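Local coordinates for putative nucleoprotein (PDB 4EWC) that encapsidates the negative-strand RNA genome of infectious salmon anemia virus, shielding it from nucleases and forming the ribonucleoprotein that is template for transcription and replication, at residues R346-Q352 against F379-R385; T387-P392 against F412-G416; N433-T437 against K475-T479. All coordinates share one frame; numbering follows the deposited sequence.

Contact 1: residues R346-Q352 against F379-R385; sequences RCRTEEQ and FLIDPPR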
ATOM      1  N   ARG A 346       1.169  12.179  28.721  1.00 45.96           N
ATOM      2  CA  ARG A 346       0.986  11.963  27.296  1.00 49.52           C
ATOM      3  C   ARG A 346       0.760  10.496  26.985  1.00 48.05           C
ATOM      4  O   ARG A 346       0.312  10.153  25.893  1.00 45.66           O
ATOM      5  CB  ARG A 346       2.140  12.547  26.466  1.00 49.57           C
ATOM      6  CG  ARG A 346       2.146  14.072  26.429  1.00 46.30           C
ATOM      7  CD  ARG A 346       3.146  14.618  25.454  1.00 49.42           C
ATOM      8  NE  ARG A 346       2.668  14.603  24.072  1.00 52.33           N
ATOM      9  CZ  ARG A 346       3.369  15.079  23.040  1.00 56.06           C
ATOM     10  NH1 ARG A 346       4.573  15.597  23.248  1.00 55.61           N
ATOM     11  NH2 ARG A 346       2.877  15.038  21.799  1.00 52.83           N
ATOM     12  N   CYS A 347       1.045   9.639  27.957  1.00 44.18           N
ATOM     13  CA  CYS A 347       0.812   8.219  27.790  1.00 46.66           C
ATOM     14  C   CYS A 347      -0.669   7.879  27.750  1.00 49.58           C
ATOM     15  O   CYS A 347      -1.481   8.457  28.474  1.00 51.77           O
ATOM     16  CB  CYS A 347       1.492   7.417  28.894  1.00 46.65           C
ATOM     17  SG  CYS A 347       3.240   7.580  28.917  1.00 44.86           S
ATOM     18  N   ARG A 348      -0.995   6.911  26.901  1.00 46.45           N
ATOM     19  CA  ARG A 348      -2.366   6.506  26.669  1.00 49.29           C
ATOM     20  C   ARG A 348      -2.566   5.034  26.987  1.00 53.43           C
ATOM     21  O   ARG A 348      -3.685   4.521  26.896  1.00 55.90           O
ATOM     22  CB  ARG A 348      -2.764   6.798  25.246  1.00 49.76           C
ATOM     23  CG  ARG A 348      -2.855   8.286  24.965  1.00 58.07           C
ATOM     24  CD  ARG A 348      -2.826   8.576  23.475  1.00 57.43           C
ATOM     25  NE  ARG A 348      -3.905   7.920  22.756  1.00 53.80           N
ATOM     26  CZ  ARG A 348      -3.744   6.856  21.974  1.00 66.46           C
ATOM     27  NH1 ARG A 348      -2.538   6.311  21.797  1.00 51.59           N
ATOM     28  NH2 ARG A 348      -4.799   6.331  21.357  1.00 74.88           N
ATOM     29  N   THR A 349      -1.484   4.357  27.352  1.00 47.64           N
ATOM     30  CA  THR A 349      -1.607   3.049  27.953  1.00 49.31           C
ATOM     31  C   THR A 349      -0.900   3.047  29.299  1.00 50.01           C
ATOM     32  O   THR A 349       0.033   3.818  29.518  1.00 50.18           O
ATOM     33  CB  THR A 349      -1.029   1.929  27.062  1.00 52.17           C
ATOM     34  OG1 THR A 349       0.403   2.029  27.016  1.00 50.48           O
ATOM     35  CG2 THR A 349      -1.618   1.992  25.654  1.00 43.46           C
ATOM     36  N   GLU A 350      -1.351   2.181  30.201  1.00 54.81           N
ATOM     37  CA  GLU A 350      -0.814   2.133  31.562  1.00 47.91           C
ATOM     38  C   GLU A 350       0.622   1.673  31.535  1.00 48.63           C
ATOM     39  O   GLU A 350       1.455   2.139  32.309  1.00 47.32           O
ATOM     40  CB  GLU A 350      -1.639   1.188  32.431  1.00 49.51           C
ATOM     41  CG  GLU A 350      -1.102   1.050  33.851  1.00 51.42           C
ATOM     42  CD  GLU A 350      -1.294   2.324  34.666  1.00 50.54           C
ATOM     43  OE1 GLU A 350      -1.858   3.297  34.124  1.00 50.14           O
ATOM     44  OE2 GLU A 350      -0.883   2.349  35.841  1.00 47.89           O
ATOM     45  N   GLU A 351       0.887   0.736  30.635  1.00 48.54           N
ATOM     46  CA  GLU A 351       2.220   0.204  30.450  1.00 47.39           C
ATOM     47  C   GLU A 351       3.247   1.310  30.236  1.00 51.84           C
ATOM     48  O   GLU A 351       4.315   1.294  30.822  1.00 52.32           O
ATOM     49  CB  GLU A 351       2.224  -0.745  29.258  1.00 59.04           C
ATOM     50  CG  GLU A 351       3.609  -1.159  28.785  1.00 58.58           C
ATOM     51  CD  GLU A 351       4.304  -2.088  29.742  1.00 69.62           C
ATOM     52  OE1 GLU A 351       3.650  -3.031  30.252  1.00 73.68           O
ATOM     53  OE2 GLU A 351       5.517  -1.887  29.986  1.00 76.53           O
ATOM     54  N   GLN A 352       2.911   2.274  29.386  1.00 54.85           N
ATOM     55  CA  GLN A 352       3.795   3.398  29.123  1.00 48.83           C
ATOM     56  C   GLN A 352       3.923   4.320  30.340  1.00 51.75           C
ATOM     57  O   GLN A 352       4.985   4.892  30.584  1.00 52.53           O
ATOM     58  CB  GLN A 352       3.317   4.147  27.903  1.00 43.38           C
ATOM     59  CG  GLN A 352       3.499   3.331  26.643  1.00 45.77           C
ATOM     60  CD  GLN A 352       2.645   3.790  25.462  1.00 45.31           C
ATOM     61  OE1 GLN A 352       1.431   3.959  25.570  1.00 44.22           O
ATOM     62  NE2 GLN A 352       3.289   3.966  24.315  1.00 48.56           N
ATOM     63  N   PHE A 379       6.217   3.745  22.267  1.00 44.36           N
ATOM     64  CA  PHE A 379       5.615   4.909  21.647  1.00 43.58           C
ATOM     65  C   PHE A 379       5.392   4.704  20.150  1.00 44.60           C
ATOM     66  O   PHE A 379       4.496   5.300  19.579  1.00 45.14           O
ATOM     67  CB  PHE A 379       6.451   6.148  21.942  1.00 40.50           C
ATOM     68  CG  PHE A 379       6.047   6.838  23.201  1.00 41.12           C
ATOM     69  CD1 PHE A 379       4.701   7.117  23.438  1.00 44.39           C
ATOM     70  CD2 PHE A 379       6.984   7.203  24.155  1.00 40.17           C
ATOM     71  CE1 PHE A 379       4.300   7.763  24.605  1.00 44.55           C
ATOM     72  CE2 PHE A 379       6.591   7.838  25.332  1.00 42.83           C
ATOM     73  CZ  PHE A 379       5.241   8.113  25.563  1.00 43.37           C
ATOM     74  N   LEU A 380       6.194   3.845  19.534  1.00 47.01           N
ATOM     75  CA  LEU A 380       5.955   3.436  18.160  1.00 46.97           C
ATOM     76  C   LEU A 380       4.743   2.519  18.048  1.00 43.15           C
ATOM     77  O   LEU A 380       4.043   2.535  17.048  1.00 38.08           O
ATOM     78  CB  LEU A 380       7.161   2.693  17.593  1.00 45.05           C
ATOM     79  CG  LEU A 380       8.523   3.361  17.597  1.00 49.11           C
ATOM     80  CD1 LEU A 380       9.456   2.447  16.837  1.00 50.29           C
ATOM     81  CD2 LEU A 380       8.487   4.765  16.986  1.00 47.01           C
ATOM     82  N   ILE A 381       4.533   1.691  19.061  1.00 42.42           N
ATOM     83  CA  ILE A 381       3.344   0.859  19.125  1.00 44.92           C
ATOM     84  C   ILE A 381       2.063   1.651  19.498  1.00 45.25           C
ATOM     85  O   ILE A 381       1.011   1.491  18.870  1.00 43.35           O
ATOM     86  CB  ILE A 381       3.532  -0.284  20.143  1.00 48.42           C
ATOM     87  CG1 ILE A 381       4.695  -1.191  19.729  1.00 47.04           C
ATOM     88  CG2 ILE A 381       2.235  -1.099  20.308  1.00 45.95           C
ATOM     89  CD1 ILE A 381       5.222  -2.047  20.885  1.00 44.48           C
ATOM     90  N   ASP A 382       2.159   2.485  20.531  1.00 41.62           N
ATOM     91  CA  ASP A 382       1.035   3.264  21.020  1.00 43.55           C
ATOM     92  C   ASP A 382       1.392   4.740  21.135  1.00 47.35           C
ATOM     93  O   ASP A 382       1.887   5.161  22.177  1.00 50.64           O
ATOM     94  CB  ASP A 382       0.631   2.779  22.408  1.00 47.14           C
ATOM     95  CG  ASP A 382      -0.188   1.504  22.375  1.00 51.22           C
ATOM     96  OD1 ASP A 382      -1.312   1.544  21.817  1.00 48.63           O
ATOM     97  OD2 ASP A 382       0.280   0.467  22.929  1.00 51.08           O
ATOM     98  N   PRO A 383       1.128   5.529  20.076  1.00 43.71           N
ATOM     99  CA  PRO A 383       1.535   6.947  20.013  1.00 45.22           C
ATOM    100  C   PRO A 383       1.154   7.758  21.259  1.00 46.23           C
ATOM    101  O   PRO A 383       0.133   7.475  21.888  1.00 48.97           O
ATOM    102  CB  PRO A 383       0.766   7.490  18.792  1.00 40.80           C
ATOM    103  CG  PRO A 383       0.439   6.300  17.976  1.00 43.02           C
ATOM    104  CD  PRO A 383       0.350   5.111  18.896  1.00 42.70           C
ATOM    105  N   PRO A 384       1.962   8.771  21.603  1.00 49.99           N
ATOM    106  CA  PRO A 384       1.638   9.694  22.705  1.00 47.65           C
ATOM    107  C   PRO A 384       0.433  10.563  22.355  1.00 48.53           C
ATOM    108  O   PRO A 384       0.029  10.579  21.188  1.00 50.95           O
ATOM    109  CB  PRO A 384       2.891  10.570  22.798  1.00 47.71           C
ATOM    110  CG  PRO A 384       3.439  10.569  21.390  1.00 44.24           C
ATOM    111  CD  PRO A 384       3.158   9.193  20.850  1.00 46.10           C
ATOM    112  N   ARG A 385      -0.121  11.285  23.326  1.00 49.31           N
ATOM    113  CA  ARG A 385      -1.258  12.170  23.044  1.00 50.22           C
ATOM    114  C   ARG A 385      -0.846  13.251  22.068  1.00 50.65           C
ATOM    115  O   ARG A 385       0.106  13.985  22.308  1.00 52.97           O
ATOM    116  CB  ARG A 385      -1.797  12.810  24.319  1.00 50.64           C
ATOM    117  CG  ARG A 385      -2.392  11.830  25.287  1.00 58.64           C
ATOM    118  CD  ARG A 385      -2.824  12.507  26.573  1.00 54.36           C
ATOM    119  NE  ARG A 385      -3.141  11.506  27.578  1.00 61.55           N
ATOM    120  CZ  ARG A 385      -4.311  10.879  27.648  1.00 75.18           C
ATOM    121  NH1 ARG A 385      -5.267  11.163  26.766  1.00 70.34           N
ATOM    122  NH2 ARG A 385      -4.528   9.972  28.597  1.00 68.93           N
TER
HETATM  123  O   HOH W   1       0.568   6.817  24.702  1.00 44.80           O
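The carbonyl oxygen Arg385 O is gripped by two nitrogens of one guanidinium: Arg346 NH2 lies 3.0 Å from it and Arg346 NE 3.2 Å. The oxygen sits at the edge of the guanidinium, within 5° of its plane, a side-on grip that the bend of the arginine chain at chi3 (81°) makes possible. The amide of the same residue, Arg385 N, donates to Arg346 O at 2.8 Å, so the two arginines are locked through backbone and side chain together. The Arg385 chain runs extended past Arg346 O and lays one face of its guanidinium under Arg348 CG; its NE is held by Gly345 O. Arg348 also bends at chi3, and its NH1 donates to Pro383 O at 2.9 Å. A water accepts from Arg348 N. At the opposite end Gln352 NE2 donates to Asp382 O (2.8 Å, 166° at the hydrogen), while Thr349, the N-cap of helix 350-358, bonds Gln352 OE1 through OG1 and lays CG2 against the Asp382 carboxylate, which is itself salt-bridged to Arg563. Cys347 SG meets Phe379 CZ at 3.9 Å, an oblique sulfur-aromatic contact. In this helical-bundle part of the protein, Arg348 and Pro383 also pack on Gly524 and Gly523 of the second subunit. Backbone carbonyls of 382-385, rather than carboxylates, thus take the side-chain donors of Arg346, Arg348 and Gln352.

Contact 2: residues T387-P392 against F412-G416; sequences TKCFIP and FMKNG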
ATOM      1  N   THR A 387      -2.076  16.501  19.600  1.00 44.57           N
ATOM      2  CA  THR A 387      -3.059  17.471  19.197  1.00 49.09           C
ATOM      3  C   THR A 387      -2.626  18.070  17.859  1.00 45.40           C
ATOM      4  O   THR A 387      -1.449  18.041  17.541  1.00 47.51           O
ATOM      5  CB  THR A 387      -3.287  18.552  20.292  1.00 49.60           C
ATOM      6  OG1 THR A 387      -4.198  19.535  19.805  1.00 55.57           O
ATOM      7  CG2 THR A 387      -2.025  19.243  20.632  1.00 51.07           C
ATOM      8  N   LYS A 388      -3.589  18.576  17.083  1.00 42.38           N
ATOM      9  CA  LYS A 388      -3.375  19.107  15.725  1.00 42.09           C
ATOM     10  C   LYS A 388      -4.710  19.535  15.130  1.00 42.48           C
ATOM     11  O   LYS A 388      -5.769  19.170  15.637  1.00 42.52           O
ATOM     12  CB  LYS A 388      -2.779  18.043  14.796  1.00 40.33           C
ATOM     13  CG  LYS A 388      -3.765  16.927  14.492  1.00 37.63           C
ATOM     14  CD  LYS A 388      -3.281  16.006  13.418  1.00 40.76           C
ATOM     15  CE  LYS A 388      -2.151  15.099  13.890  1.00 38.47           C
ATOM     16  NZ  LYS A 388      -1.530  14.356  12.763  1.00 39.42           N
ATOM     17  N   CYS A 389      -4.660  20.299  14.040  1.00 43.80           N
ATOM     18  CA  CYS A 389      -5.865  20.645  13.265  1.00 42.79           C
ATOM     19  C   CYS A 389      -5.814  20.164  11.818  1.00 41.95           C
ATOM     20  O   CYS A 389      -4.750  19.883  11.257  1.00 38.64           O
ATOM     21  CB  CYS A 389      -6.141  22.143  13.290  1.00 39.71           C
ATOM     22  SG  CYS A 389      -5.036  23.105  12.290  1.00 39.18           S
ATOM     23  N   PHE A 390      -6.993  20.088  11.219  1.00 39.86           N
ATOM     24  CA  PHE A 390      -7.127  19.682   9.832  1.00 36.81           C
ATOM     25  C   PHE A 390      -7.589  20.872   8.984  1.00 43.25           C
ATOM     26  O   PHE A 390      -8.788  21.190   8.922  1.00 44.20           O
ATOM     27  CB  PHE A 390      -8.078  18.494   9.724  1.00 35.02           C
ATOM     28  CG  PHE A 390      -7.640  17.316  10.538  1.00 43.32           C
ATOM     29  CD1 PHE A 390      -6.492  16.602  10.192  1.00 45.05           C
ATOM     30  CD2 PHE A 390      -8.334  16.940  11.684  1.00 45.66           C
ATOM     31  CE1 PHE A 390      -6.066  15.525  10.958  1.00 39.48           C
ATOM     32  CE2 PHE A 390      -7.908  15.864  12.449  1.00 42.85           C
ATOM     33  CZ  PHE A 390      -6.777  15.161  12.083  1.00 40.26           C
ATOM     34  N   ILE A 391      -6.642  21.563   8.357  1.00 40.17           N
ATOM     35  CA  ILE A 391      -7.009  22.707   7.543  1.00 38.91           C
ATOM     36  C   ILE A 391      -6.571  22.509   6.115  1.00 38.53           C
ATOM     37  O   ILE A 391      -5.574  21.831   5.857  1.00 45.83           O
ATOM     38  CB  ILE A 391      -6.434  24.052   8.072  1.00 38.38           C
ATOM     39  CG1 ILE A 391      -4.901  23.997   8.157  1.00 34.87           C
ATOM     40  CG2 ILE A 391      -7.129  24.467   9.362  1.00 33.73           C
ATOM     41  CD1 ILE A 391      -4.256  25.337   8.527  1.00 34.94           C
ATOM     42  N   PRO A 392      -7.314  23.115   5.171  1.00 44.10           N
ATOM     43  CA  PRO A 392      -6.934  23.120   3.746  1.00 44.39           C
ATOM     44  C   PRO A 392      -5.653  23.910   3.559  1.00 38.82           C
ATOM     45  O   PRO A 392      -5.222  24.585   4.495  1.00 43.36           O
ATOM     46  CB  PRO A 392      -8.099  23.878   3.094  1.00 45.54           C
ATOM     47  CG  PRO A 392      -8.606  24.795   4.188  1.00 39.39           C
ATOM     48  CD  PRO A 392      -8.505  23.962   5.420  1.00 42.33           C
ATOM     49  N   PHE A 412     -12.330  22.362  12.472  1.00 46.13           N
ATOM     50  CA  PHE A 412     -11.112  21.792  11.879  1.00 46.83           C
ATOM     51  C   PHE A 412     -10.408  20.841  12.835  1.00 45.79           C
ATOM     52  O   PHE A 412      -9.346  20.330  12.509  1.00 42.00           O
ATOM     53  CB  PHE A 412     -10.148  22.898  11.476  1.00 43.67           C
ATOM     54  CG  PHE A 412     -10.710  23.859  10.457  1.00 42.58           C
ATOM     55  CD1 PHE A 412     -11.265  23.396   9.266  1.00 45.31           C
ATOM     56  CD2 PHE A 412     -10.671  25.231  10.685  1.00 37.27           C
ATOM     57  CE1 PHE A 412     -11.761  24.291   8.324  1.00 42.16           C
ATOM     58  CE2 PHE A 412     -11.160  26.115   9.758  1.00 41.55           C
ATOM     59  CZ  PHE A 412     -11.704  25.651   8.570  1.00 40.29           C
HETATM   60  N   MSE A 413     -10.997  20.638  14.017  1.00 45.33           N
HETATM   61  CA  MSE A 413     -10.435  19.765  15.042  1.00 43.91           C
HETATM   62  C   MSE A 413     -10.933  18.321  14.938  1.00 44.40           C
HETATM   63  O   MSE A 413     -10.137  17.392  15.024  1.00 45.24           O
HETATM   64  CB  MSE A 413     -10.748  20.290  16.447  1.00 52.03           C
HETATM   65  CG  MSE A 413     -10.238  21.686  16.778  1.00 49.98           C
HETATM   66 SE   MSE A 413      -8.301  21.983  16.723  0.78 55.96          SE
HETATM   67  CE  MSE A 413      -7.711  20.767  18.126  1.00 52.37           C
ATOM     68  N   LYS A 414     -12.243  18.142  14.761  1.00 44.10           N
ATOM     69  CA  LYS A 414     -12.852  16.804  14.785  1.00 45.41           C
ATOM     70  C   LYS A 414     -12.419  15.891  13.627  1.00 46.81           C
ATOM     71  O   LYS A 414     -12.258  14.692  13.816  1.00 48.71           O
ATOM     72  CB  LYS A 414     -14.385  16.871  14.833  1.00 47.29           C
ATOM     73  CG  LYS A 414     -15.038  17.406  13.539  1.00 57.21           C
ATOM     74  CD  LYS A 414     -16.564  17.237  13.515  1.00 59.58           C
ATOM     75  CE  LYS A 414     -17.230  18.211  12.532  1.00 65.34           C
ATOM     76  NZ  LYS A 414     -16.999  17.897  11.074  1.00 64.15           N
ATOM     77  N   ASN A 415     -12.257  16.462  12.440  1.00 42.95           N
ATOM     78  CA  ASN A 415     -11.820  15.726  11.264  1.00 46.03           C
ATOM     79  C   ASN A 415     -11.517  16.680  10.110  1.00 47.92           C
ATOM     80  O   ASN A 415     -11.452  17.892  10.305  1.00 47.89           O
ATOM     81  CB  ASN A 415     -12.827  14.646  10.857  1.00 47.83           C
ATOM     82  CG  ASN A 415     -14.228  15.199  10.611  1.00 52.83           C
ATOM     83  OD1 ASN A 415     -14.407  16.225   9.942  1.00 49.32           O
ATOM     84  ND2 ASN A 415     -15.230  14.508  11.143  1.00 46.73           N
ATOM     85  N   GLY A 416     -11.336  16.141   8.910  1.00 48.62           N
ATOM     86  CA  GLY A 416     -10.977  16.962   7.767  1.00 46.25           C
ATOM     87  C   GLY A 416     -12.101  17.355   6.823  1.00 45.79           C
ATOM     88  O   GLY A 416     -11.827  17.847   5.731  1.00 46.60           O
TER
HETATM   89  O   HOH W   2     -11.114  20.075   8.616  1.00 37.62           O
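Two irregular segments meet with Cys389 beside Met413 and Phe390 beside Phe412, their CA atoms about 5.0 Å apart in each pair, and a single direct hydrogen bond joins them, from Phe390 N to Phe412 O (2.7 Å, 166° at the hydrogen). A water extends this link by donating to both Phe390 O and Asn415 O. The Phe390 side chain points across to the 412-416 loop: CB and CD2 rest against Asn415 O, CB also nears Gly416 CA at 3.8 Å, and the ring turns its edge to Met413 O. Phe412 answers with its own ring, one face of which receives Ile391 CG2, a CH-pi contact 4.1 Å from the centroid and displaced toward the rim. That methyl lies anti to the carbonyl carbon of Ile391. Met413, a selenomethionine, starts away from the other segment but folds back at chi2 (-61°) and chi3 (-63°), bringing SE to 4.1 Å from Cys389 CB and CE close to Lys388 O. Lys388 points away from 412-416, and its NZ donates to Val450 O and to Ser521 O of the second subunit. Phe412, Cys389 and Met413 lean on helix 142-162, Met413 and Thr387 also on Leu263 of helix 253-269, and Pro392 on helix 417-425, whose N-cap is Gly416; the contact therefore joins the two loops that flank helix 394-402.

Contact 3: residues N433-T437 against K475-T479; sequences NSTFT and KANTT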
ATOM      1  N   ASN A 433       7.778  22.014 -11.474  1.00 57.62           N
ATOM      2  CA  ASN A 433       8.921  21.896 -12.355  1.00 53.06           C
ATOM      3  C   ASN A 433       9.440  20.450 -12.414  1.00 58.29           C
ATOM      4  O   ASN A 433       8.757  19.535 -11.969  1.00 57.32           O
ATOM      5  CB  ASN A 433      10.007  22.909 -11.971  1.00 51.78           C
ATOM      6  CG  ASN A 433      10.653  22.624 -10.614  1.00 54.48           C
ATOM      7  OD1 ASN A 433      10.818  21.476 -10.210  1.00 56.76           O
ATOM      8  ND2 ASN A 433      11.056  23.683  -9.926  1.00 51.97           N
ATOM      9  N   SER A 434      10.635  20.247 -12.964  1.00 54.51           N
ATOM     10  CA  SER A 434      11.190  18.900 -13.111  1.00 57.64           C
ATOM     11  C   SER A 434      11.381  18.168 -11.770  1.00 58.77           C
ATOM     12  O   SER A 434      11.178  16.950 -11.692  1.00 57.73           O
ATOM     13  CB  SER A 434      12.521  18.932 -13.880  1.00 56.42           C
ATOM     14  OG  SER A 434      13.543  19.570 -13.127  1.00 54.01           O
ATOM     15  N   THR A 435      11.784  18.907 -10.737  1.00 50.44           N
ATOM     16  CA  THR A 435      12.073  18.290  -9.450  1.00 56.78           C
ATOM     17  C   THR A 435      10.883  18.369  -8.482  1.00 57.75           C
ATOM     18  O   THR A 435      10.484  17.372  -7.871  1.00 54.34           O
ATOM     19  CB  THR A 435      13.340  18.892  -8.813  1.00 58.54           C
ATOM     20  OG1 THR A 435      13.171  20.305  -8.674  1.00 60.84           O
ATOM     21  CG2 THR A 435      14.548  18.616  -9.702  1.00 54.83           C
ATOM     22  N   PHE A 436      10.321  19.564  -8.349  1.00 59.04           N
ATOM     23  CA  PHE A 436       9.101  19.763  -7.587  1.00 51.85           C
ATOM     24  C   PHE A 436       7.908  19.573  -8.522  1.00 49.15           C
ATOM     25  O   PHE A 436       7.345  20.550  -9.016  1.00 50.73           O
ATOM     26  CB  PHE A 436       9.108  21.170  -6.995  1.00 53.23           C
ATOM     27  CG  PHE A 436       8.147  21.355  -5.851  1.00 53.95           C
ATOM     28  CD1 PHE A 436       6.814  21.717  -6.078  1.00 55.65           C
ATOM     29  CD2 PHE A 436       8.571  21.178  -4.544  1.00 51.00           C
ATOM     30  CE1 PHE A 436       5.924  21.884  -5.009  1.00 52.31           C
ATOM     31  CE2 PHE A 436       7.674  21.340  -3.464  1.00 48.95           C
ATOM     32  CZ  PHE A 436       6.362  21.693  -3.700  1.00 45.81           C
ATOM     33  N   THR A 437       7.535  18.316  -8.768  1.00 47.66           N
ATOM     34  CA  THR A 437       6.460  17.992  -9.716  1.00 48.12           C
ATOM     35  C   THR A 437       5.082  18.107  -9.085  1.00 51.59           C
ATOM     36  O   THR A 437       4.952  18.378  -7.890  1.00 53.42           O
ATOM     37  CB  THR A 437       6.594  16.563 -10.279  1.00 51.39           C
ATOM     38  OG1 THR A 437       6.244  15.613  -9.268  1.00 54.46           O
ATOM     39  CG2 THR A 437       8.015  16.294 -10.743  1.00 54.88           C
ATOM     40  N   LYS A 475      12.393  14.045  -6.160  1.00 54.51           N
ATOM     41  CA  LYS A 475      13.711  14.580  -6.537  1.00 57.97           C
ATOM     42  C   LYS A 475      14.024  15.947  -5.901  1.00 53.19           C
ATOM     43  O   LYS A 475      15.178  16.315  -5.753  1.00 46.17           O
ATOM     44  CB  LYS A 475      13.879  14.611  -8.067  1.00 57.49           C
ATOM     45  CG  LYS A 475      13.578  13.281  -8.775  1.00 58.68           C
ATOM     46  CD  LYS A 475      14.164  12.100  -7.993  1.00 67.52           C
ATOM     47  CE  LYS A 475      13.908  10.753  -8.679  1.00 75.75           C
ATOM     48  NZ  LYS A 475      14.503   9.626  -7.881  1.00 70.18           N
ATOM     49  N   ALA A 476      12.992  16.690  -5.513  1.00 54.96           N
ATOM     50  CA  ALA A 476      13.201  17.989  -4.878  1.00 52.67           C
ATOM     51  C   ALA A 476      13.839  17.831  -3.500  1.00 53.11           C
ATOM     52  O   ALA A 476      13.754  16.771  -2.886  1.00 54.91           O
ATOM     53  CB  ALA A 476      11.884  18.749  -4.767  1.00 48.39           C
ATOM     54  N   ASN A 477      14.463  18.892  -3.001  1.00 55.36           N
ATOM     55  CA  ASN A 477      15.016  18.864  -1.649  1.00 52.40           C
ATOM     56  C   ASN A 477      14.345  19.817  -0.667  1.00 51.28           C
ATOM     57  O   ASN A 477      14.775  19.958   0.465  1.00 47.60           O
ATOM     58  CB  ASN A 477      16.501  19.156  -1.717  1.00 56.05           C
ATOM     59  CG  ASN A 477      17.253  18.043  -2.383  1.00 70.36           C
ATOM     60  OD1 ASN A 477      16.846  16.875  -2.287  1.00 70.05           O
ATOM     61  ND2 ASN A 477      18.343  18.380  -3.079  1.00 63.34           N
ATOM     62  N   THR A 478      13.295  20.487  -1.121  1.00 53.32           N
ATOM     63  CA  THR A 478      12.655  21.516  -0.321  1.00 52.17           C
ATOM     64  C   THR A 478      11.419  22.062  -1.015  1.00 55.24           C
ATOM     65  O   THR A 478      11.284  21.980  -2.245  1.00 52.80           O
ATOM     66  CB  THR A 478      13.612  22.693  -0.018  1.00 50.14           C
ATOM     67  OG1 THR A 478      12.959  23.629   0.848  1.00 50.29           O
ATOM     68  CG2 THR A 478      14.056  23.365  -1.288  1.00 34.19           C
ATOM     69  N   THR A 479      10.526  22.615  -0.200  1.00 49.84           N
ATOM     70  CA  THR A 479       9.284  23.212  -0.666  1.00 49.27           C
ATOM     71  C   THR A 479       9.516  24.664  -1.079  1.00 48.16           C
ATOM     72  O   THR A 479       8.718  25.242  -1.810  1.00 51.39           O
ATOM     73  CB  THR A 479       8.190  23.157   0.434  1.00 45.31           C
ATOM     74  OG1 THR A 479       8.754  23.567   1.684  1.00 48.84           O
ATOM     75  CG2 THR A 479       7.686  21.750   0.607  1.00 48.80           C
TER
HETATM   76  O   HOH W   3      10.638  14.504  -8.088  1.00 51.82           O
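Ala476 CB projects toward the 433-437 turn and comes to rest 3.7 Å from Thr435 O, with the Phe436 ring beside it, CD2 4.1 Å from the same methyl. The ring continues along the other segment: Phe436 CD2 approaches Thr478 O, and CE2 lies 3.7 Å from Thr479 CA, with Thr479 CG2 somewhat farther off. Ala476 CB, Thr478 O and Thr479 CA all meet the ring obliquely. Phe436 reaches this far because its CG stands anti to the backbone N (chi1 -161°), which swings the ring out of the turn toward Thr478 and Thr479. Thr435 packs at the border, its CB over the Lys475-Ala476 peptide, and a water bridges the backbones there, donating to Thr435 O and accepting from Lys475 N. No direct hydrogen bond crosses the contact. The shape of the turn comes from Asn433, whose OD1 makes an Asx turn and the longer Asx motif: it accepts from Phe436 N at 2.7 Å and from Thr435 N, and bonds Thr435 OG1 as a third partner. These donors are tilted some 24 to 29° from the plane of the Asn433 carbonyl, and Asn433 N closes the loop on Phe436 O. The turn connects strand 429-432 to helix 438-449, for which Thr437 is the N-cap. Farther out, Asn433 ND2 is anchored on Thr486 O, the Phe436 side chain also touches Ala441 of helix 438-449 and Gln175 of helix 174-188, and Ala476 and Thr479 lean on Phe275 of helix 272-275. Thr479 directly precedes Lys480-Lys483, probably a nuclear localization signal.

The three contacts follow one another along the chain, each closing before the next opens. Contacts 1 and 2 adjoin in sequence, Arg385 and Thr387 being separated by one residue, yet their centres lie about 21 Å apart and their segments do not otherwise touch. Both meet the second subunit, whereas contact 3 meets no other chain of the assembly. Contact 3 lies, like contact 2, in the C-terminal part of the protein, the two being about 27 Å apart between centres and about 14 Å between nearest atoms. It is across the chain's centre from contact 1, about 36 Å away between centres, and leads directly into the probable nuclear localization signal.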